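Local atomic coordinates of tubulin-specific chaperone (PDB entry 4B6W), a protein that probably binds alpha-tubulin and microtubule plus ends as tubulin-binding cofactor B, represented here by its ubiquitin-like domain. Residues L7-S12 with V80-P85. Numbering follows the deposited sequence.
Sequences LTHSAS and VVDLQP
At the ends of the parallel strands 2-9 and 77-82, two backbone hydrogen bonds place Val80 beside His9. Val80 N gives to Thr8 O at 2.9 Å, the donor lying above the carbonyl plane; Ser10 N gives to Val80 O at 2.7 Å, nearly along the C=O axis. Where strand 7-9 runs into a type I turn, a side chain continues the pairing: Ser10 OG, set between its own N and carbonyl carbon (chi1 75°), accepts from Asp82 N at 2.8 Å, almost straight.

Among the side chains, CG of His9 anti to its backbone N (chi1 -172°) brings the end of the ring toward 80-85, where His9 CD2 packs against Val80 CG1 at 3.8 Å. The ring edge meets Asp82, whose carboxylate plane is turned 61° from it, through a weak, bent bond from His9 NE2 to Asp82 OD2, 3.4 Å. Thr40 OG1 is hydrogen-bonded to both His9 NE2 and Asp82 OD2, while Ser12 OG and His9 ND1 share a hydrogen bond at 3.2 Å, which should restrain ring rotation. Gln84 NE2 reaches the syn lone pair of Asp82 OD2, and an Asx turn joins Asp82 OD1 to Gln84 N.

This pair is the central parallel one of the ubiquitin-like sheet, flanked by strands 15-22 and 45-50; Phe38 stacks on His9, and Met45 and Leu47 touch Val80.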
loop_
_atom_site.group_PDB
_atom_site.type_symbol
_atom_site.label_atom_id
_atom_site.label_comp_id
_atom_site.label_asym_id
_atom_site.label_seq_id
_atom_site.Cartn_x
_atom_site.Cartn_y
_atom_site.Cartn_z
ATOM N N LEU A 7 -2.978 -4.064 5.137
ATOM C CA LEU A 7 -3.130 -4.122 3.695
ATOM C C LEU A 7 -4.471 -4.730 3.408
ATOM O O LEU A 7 -4.843 -5.760 4.014
ATOM C CB LEU A 7 -2.064 -4.978 3.044
ATOM C CG LEU A 7 -0.593 -4.653 3.218
ATOM C CD1 LEU A 7 0.260 -5.751 2.550
ATOM C CD2 LEU A 7 -0.292 -3.300 2.630
ATOM N N THR A 8 -5.171 -4.079 2.480
ATOM C CA THR A 8 -6.407 -4.557 1.912
ATOM C C THR A 8 -6.210 -4.679 0.386
ATOM O O THR A 8 -5.236 -4.181 -0.158
ATOM C CB THR A 8 -7.562 -3.602 2.233
ATOM O OG1 THR A 8 -7.257 -2.298 1.706
ATOM C CG2 THR A 8 -7.781 -3.497 3.741
ATOM N N HIS A 9 -7.151 -5.338 -0.284
ATOM C CA HIS A 9 -7.014 -5.660 -1.700
ATOM C C HIS A 9 -8.338 -5.493 -2.415
ATOM O O HIS A 9 -9.293 -6.114 -2.029
ATOM C CB HIS A 9 -6.538 -7.117 -1.847
ATOM C CG HIS A 9 -6.184 -7.482 -3.255
ATOM N ND1 HIS A 9 -6.675 -8.610 -3.883
ATOM C CD2 HIS A 9 -5.397 -6.856 -4.166
ATOM C CE1 HIS A 9 -6.200 -8.657 -5.118
ATOM N NE2 HIS A 9 -5.438 -7.594 -5.321
ATOM N N SER A 10 -8.373 -4.703 -3.484
ATOM C CA SER A 10 -9.620 -4.399 -4.209
ATOM C C SER A 10 -10.324 -5.591 -4.865
ATOM O O SER A 10 -11.498 -5.474 -5.235
ATOM C CB SER A 10 -9.380 -3.328 -5.284
ATOM O OG SER A 10 -8.700 -3.832 -6.417
ATOM N N ALA A 11 -9.620 -6.718 -5.016
ATOM C CA ALA A 11 -10.126 -7.882 -5.728
ATOM C C ALA A 11 -10.206 -9.093 -4.840
ATOM O O ALA A 11 -10.334 -10.191 -5.339
ATOM C CB ALA A 11 -9.244 -8.184 -6.904
ATOM N N SER A 12 -10.155 -8.928 -3.525
ATOM C CA SER A 12 -10.322 -10.084 -2.642
ATOM C C SER A 12 -10.817 -9.698 -1.269
ATOM O O SER A 12 -10.898 -8.518 -0.907
ATOM C CB SER A 12 -9.003 -10.900 -2.520
ATOM O OG SER A 12 -8.070 -10.353 -1.600
ATOM N N VAL A 80 -4.747 -2.002 -1.948
ATOM C CA VAL A 80 -4.185 -2.381 -3.241
ATOM C C VAL A 80 -5.282 -2.478 -4.326
ATOM O O VAL A 80 -6.150 -3.351 -4.261
ATOM C CB VAL A 80 -3.402 -3.722 -3.112
ATOM C CG1 VAL A 80 -2.788 -4.130 -4.432
ATOM C CG2 VAL A 80 -2.342 -3.599 -2.011
ATOM N N VAL A 81 -5.240 -1.580 -5.311
ATOM C CA VAL A 81 -6.189 -1.620 -6.390
ATOM C C VAL A 81 -5.597 -2.457 -7.526
ATOM O O VAL A 81 -4.503 -2.199 -7.988
ATOM C CB VAL A 81 -6.594 -0.210 -6.873
ATOM C CG1 VAL A 81 -7.756 -0.323 -7.867
ATOM C CG2 VAL A 81 -6.975 0.668 -5.696
ATOM N N ASP A 82 -6.330 -3.485 -7.927
ATOM C CA ASP A 82 -5.871 -4.485 -8.867
ATOM C C ASP A 82 -6.355 -4.107 -10.264
ATOM O O ASP A 82 -7.570 -4.089 -10.519
ATOM C CB ASP A 82 -6.412 -5.864 -8.476
ATOM C CG ASP A 82 -5.773 -7.008 -9.276
ATOM O OD1 ASP A 82 -5.732 -6.918 -10.506
ATOM O OD2 ASP A 82 -5.300 -8.005 -8.678
ATOM N N LEU A 83 -5.406 -3.823 -11.154
ATOM C CA LEU A 83 -5.693 -3.444 -12.546
ATOM C C LEU A 83 -5.389 -4.543 -13.595
ATOM O O LEU A 83 -5.460 -4.271 -14.804
ATOM C CB LEU A 83 -4.886 -2.190 -12.918
ATOM C CG LEU A 83 -5.291 -0.838 -12.319
ATOM C CD1 LEU A 83 -5.115 -0.812 -10.837
ATOM C CD2 LEU A 83 -4.465 0.288 -12.975
ATOM N N GLN A 84 -5.065 -5.766 -13.167
ATOM C CA GLN A 84 -4.550 -6.753 -14.124
ATOM C C GLN A 84 -5.674 -7.232 -15.037
ATOM O O GLN A 84 -6.778 -7.484 -14.571
ATOM C CB GLN A 84 -3.781 -7.913 -13.453
ATOM C CG GLN A 84 -4.587 -8.952 -12.688
ATOM C CD GLN A 84 -3.692 -9.991 -11.987
ATOM O OE1 GLN A 84 -3.081 -10.840 -12.637
ATOM N NE2 GLN A 84 -3.634 -9.930 -10.658
ATOM N N PRO A 85 -5.399 -7.327 -16.350
ATOM C CA PRO A 85 -6.482 -7.619 -17.282
ATOM C C PRO A 85 -6.846 -9.107 -17.352
ATOM O O PRO A 85 -6.263 -9.926 -16.635
ATOM C CB PRO A 85 -5.936 -7.111 -18.628
ATOM C CG PRO A 85 -4.465 -6.784 -18.402
ATOM C CD PRO A 85 -4.097 -7.260 -17.038
#